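Local structure of capsule biosynthesis protein CapD proenzyme (Bacillus anthracis, 3G9K) at residues 79-84 / 234-239. The protein cleaves the poly-gamma-D-glutamate capsule and, as a transpeptidase of the gamma-glutamyltransferase family, links it by an amide bond to meso-diaminopimelic acid in the peptidoglycan. Numbering follows the deposited sequence.
Sequences ETFIDY and YTAPPP
Phe81 packs against Ala236 and Pro237 at the middle of this contact. Its CG lies anti to the backbone N (chi1 -175°), which carries the ring out from strand 79-83 toward 234-239. Pro237 CD sits over one face in a CH-pi contact, 20° off the ring normal and offset toward the rim, 3.5 Å from Phe81 CG. Ala236 CB comes in obliquely at the far end of the ring, 3.6 Å from Phe81 CE1. Phe240 adds an edge-to-face ring contact, and Pro62 of the partner chain packs on Phe81 as well. At one end, the bent chain of Glu79 crosses Tyr234, with CG 3.7 Å from Tyr234 CE2. The carboxylate plane is turned 16° from that of the ring. At the other, Asp83 OD2 lies 3.3 Å from CD of Pro239, tip to tip. The same OD2 forms a salt bridge to Arg221, while OD1 accepts a hydrogen bond from Arg85 N and forms a salt bridge to NE of Arg55 of the partner chain. Strand 219-228 separates strands 79-83 and 231-235 in the antiparallel sheet of this gamma-glutamyltranspeptidase (Ntn-hydrolase clan) chain, and the sheet continues into the partner chain, cut from the same precursor. No hydrogen bond joins the segments: side chains link them, chiefly Phe81 through apolar and CH-pi packing, and the two arginines probably stabilise the buried Asp83 as a carboxylate.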
ATOM      1  N   GLU A  79     -18.599   0.548   6.972  1.00 33.05           N
ATOM      2  CA  GLU A  79     -17.409  -0.030   6.335  1.00 32.26           C
ATOM      3  C   GLU A  79     -17.455   0.228   4.829  1.00 30.76           C
ATOM      4  O   GLU A  79     -18.425  -0.128   4.164  1.00 30.35           O
ATOM      5  CB  GLU A  79     -17.332  -1.550   6.547  1.00 32.79           C
ATOM      6  CG  GLU A  79     -17.459  -2.005   7.982  1.00 34.78           C
ATOM      7  CD  GLU A  79     -18.909  -2.167   8.444  1.00 38.41           C
ATOM      8  OE1 GLU A  79     -19.758  -2.602   7.629  1.00 39.66           O
ATOM      9  OE2 GLU A  79     -19.173  -1.858   9.629  1.00 39.98           O
ATOM     10  N   THR A  80     -16.392   0.792   4.278  1.00 28.80           N
ATOM     11  CA  THR A  80     -16.353   1.174   2.863  1.00 28.07           C
ATOM     12  C   THR A  80     -14.987   0.864   2.279  1.00 25.08           C
ATOM     13  O   THR A  80     -13.967   1.022   2.958  1.00 23.12           O
ATOM     14  CB  THR A  80     -16.554   2.695   2.660  1.00 28.74           C
ATOM     15  OG1 THR A  80     -17.644   3.187   3.461  1.00 32.76           O
ATOM     16  CG2 THR A  80     -16.834   2.995   1.189  1.00 29.70           C
ATOM     17  N   PHE A  81     -14.975   0.449   1.029  1.00 22.15           N
ATOM     18  CA  PHE A  81     -13.742   0.318   0.273  1.00 22.18           C
ATOM     19  C   PHE A  81     -13.836   1.174  -0.999  1.00 21.77           C
ATOM     20  O   PHE A  81     -14.751   1.004  -1.785  1.00 22.61           O
ATOM     21  CB  PHE A  81     -13.438  -1.134  -0.124  1.00 21.33           C
ATOM     22  CG  PHE A  81     -12.105  -1.270  -0.788  1.00 20.95           C
ATOM     23  CD1 PHE A  81     -10.956  -1.341  -0.024  1.00 23.13           C
ATOM     24  CD2 PHE A  81     -11.986  -1.229  -2.154  1.00 20.91           C
ATOM     25  CE1 PHE A  81      -9.702  -1.405  -0.625  1.00 20.92           C
ATOM     26  CE2 PHE A  81     -10.728  -1.295  -2.752  1.00 22.11           C
ATOM     27  CZ  PHE A  81      -9.597  -1.397  -1.969  1.00 20.58           C
ATOM     28  N   ILE A  82     -12.932   2.135  -1.177  1.00 21.84           N
ATOM     29  CA  ILE A  82     -12.921   2.892  -2.423  1.00 21.31           C
ATOM     30  C   ILE A  82     -11.768   2.418  -3.349  1.00 21.57           C
ATOM     31  O   ILE A  82     -10.594   2.459  -2.982  1.00 20.88           O
ATOM     32  CB  ILE A  82     -12.824   4.392  -2.190  1.00 21.03           C
ATOM     33  CG1 ILE A  82     -13.768   4.829  -1.072  1.00 23.42           C
ATOM     34  CG2 ILE A  82     -13.076   5.124  -3.513  1.00 18.29           C
ATOM     35  CD1 ILE A  82     -15.168   4.323  -1.266  1.00 28.38           C
ATOM     36  N   ASP A  83     -12.149   1.948  -4.529  1.00 21.78           N
ATOM     37  CA  ASP A  83     -11.248   1.453  -5.546  1.00 21.38           C
ATOM     38  C   ASP A  83     -10.947   2.570  -6.560  1.00 21.96           C
ATOM     39  O   ASP A  83     -11.793   2.904  -7.399  1.00 21.75           O
ATOM     40  CB  ASP A  83     -11.899   0.247  -6.249  1.00 22.01           C
ATOM     41  CG  ASP A  83     -10.988  -0.378  -7.324  1.00 23.41           C
ATOM     42  OD1 ASP A  83     -10.023   0.277  -7.780  1.00 25.02           O
ATOM     43  OD2 ASP A  83     -11.190  -1.554  -7.685  1.00 26.75           O
ATOM     44  N   TYR A  84      -9.736   3.131  -6.499  1.00 20.13           N
ATOM     45  CA  TYR A  84      -9.287   4.121  -7.484  1.00 19.77           C
ATOM     46  C   TYR A  84      -8.022   3.629  -8.235  1.00 19.69           C
ATOM     47  O   TYR A  84      -7.109   4.378  -8.573  1.00 18.54           O
ATOM     48  CB  TYR A  84      -9.109   5.508  -6.833  1.00 19.22           C
ATOM     49  CG  TYR A  84      -8.333   5.478  -5.506  1.00 17.70           C
ATOM     50  CD1 TYR A  84      -6.986   5.757  -5.457  1.00 17.04           C
ATOM     51  CD2 TYR A  84      -8.966   5.160  -4.324  1.00 18.65           C
ATOM     52  CE1 TYR A  84      -6.299   5.708  -4.270  1.00 14.37           C
ATOM     53  CE2 TYR A  84      -8.290   5.095  -3.148  1.00 18.22           C
ATOM     54  CZ  TYR A  84      -6.951   5.398  -3.113  1.00 17.82           C
ATOM     55  OH  TYR A  84      -6.283   5.316  -1.908  1.00 15.98           O
ATOM     56  N   TYR A 234     -11.898  -6.948   8.058  1.00 24.82           N
ATOM     57  CA  TYR A 234     -12.364  -6.218   6.881  1.00 24.37           C
ATOM     58  C   TYR A 234     -11.150  -6.058   5.975  1.00 23.67           C
ATOM     59  O   TYR A 234     -10.066  -5.641   6.441  1.00 20.67           O
ATOM     60  CB  TYR A 234     -12.905  -4.850   7.293  1.00 26.35           C
ATOM     61  CG  TYR A 234     -13.995  -4.980   8.325  1.00 26.99           C
ATOM     62  CD1 TYR A 234     -13.700  -4.929   9.694  1.00 29.75           C
ATOM     63  CD2 TYR A 234     -15.320  -5.220   7.931  1.00 30.06           C
ATOM     64  CE1 TYR A 234     -14.721  -5.068  10.653  1.00 28.75           C
ATOM     65  CE2 TYR A 234     -16.322  -5.377   8.863  1.00 30.52           C
ATOM     66  CZ  TYR A 234     -16.019  -5.309  10.219  1.00 29.95           C
ATOM     67  OH  TYR A 234     -17.041  -5.483  11.138  1.00 29.75           O
ATOM     68  N   THR A 235     -11.299  -6.446   4.717  1.00 21.80           N
ATOM     69  CA  THR A 235     -10.172  -6.364   3.800  1.00 22.34           C
ATOM     70  C   THR A 235     -10.609  -6.009   2.363  1.00 22.14           C
ATOM     71  O   THR A 235     -11.787  -5.784   2.088  1.00 22.32           O
ATOM     72  CB  THR A 235      -9.264  -7.628   3.928  1.00 22.12           C
ATOM     73  OG1 THR A 235      -8.020  -7.448   3.191  1.00 22.32           O
ATOM     74  CG2 THR A 235      -9.999  -8.881   3.496  1.00 20.06           C
ATOM     75  N   ALA A 236      -9.644  -5.921   1.468  1.00 22.05           N
ATOM     76  CA  ALA A 236      -9.865  -5.321   0.168  1.00 22.73           C
ATOM     77  C   ALA A 236     -10.456  -6.343  -0.777  1.00 22.90           C
ATOM     78  O   ALA A 236      -9.912  -7.430  -0.915  1.00 22.18           O
ATOM     79  CB  ALA A 236      -8.526  -4.787  -0.372  1.00 22.48           C
ATOM     80  N   PRO A 237     -11.586  -6.007  -1.426  1.00 24.58           N
ATOM     81  CA  PRO A 237     -12.221  -6.972  -2.335  1.00 24.78           C
ATOM     82  C   PRO A 237     -11.620  -7.007  -3.740  1.00 25.86           C
ATOM     83  O   PRO A 237     -10.809  -6.131  -4.095  1.00 26.10           O
ATOM     84  CB  PRO A 237     -13.659  -6.463  -2.404  1.00 24.08           C
ATOM     85  CG  PRO A 237     -13.517  -4.992  -2.309  1.00 24.79           C
ATOM     86  CD  PRO A 237     -12.364  -4.757  -1.349  1.00 23.68           C
ATOM     87  N   PRO A 238     -12.014  -8.005  -4.555  1.00 26.39           N
ATOM     88  CA  PRO A 238     -11.626  -8.027  -5.960  1.00 26.36           C
ATOM     89  C   PRO A 238     -11.830  -6.680  -6.635  1.00 27.16           C
ATOM     90  O   PRO A 238     -12.853  -6.000  -6.400  1.00 27.88           O
ATOM     91  CB  PRO A 238     -12.522  -9.110  -6.557  1.00 27.45           C
ATOM     92  CG  PRO A 238     -12.746 -10.026  -5.462  1.00 26.36           C
ATOM     93  CD  PRO A 238     -12.803  -9.202  -4.197  1.00 26.28           C
ATOM     94  N   PRO A 239     -10.838  -6.250  -7.429  1.00 26.45           N
ATOM     95  CA  PRO A 239      -9.630  -6.940  -7.916  1.00 26.20           C
ATOM     96  C   PRO A 239      -8.424  -6.935  -6.939  1.00 25.59           C
ATOM     97  O   PRO A 239      -7.357  -7.464  -7.281  1.00 26.29           O
ATOM     98  CB  PRO A 239      -9.277  -6.140  -9.167  1.00 26.17           C
ATOM     99  CG  PRO A 239      -9.612  -4.743  -8.770  1.00 27.55           C
ATOM    100  CD  PRO A 239     -10.888  -4.863  -7.903  1.00 26.67           C
TER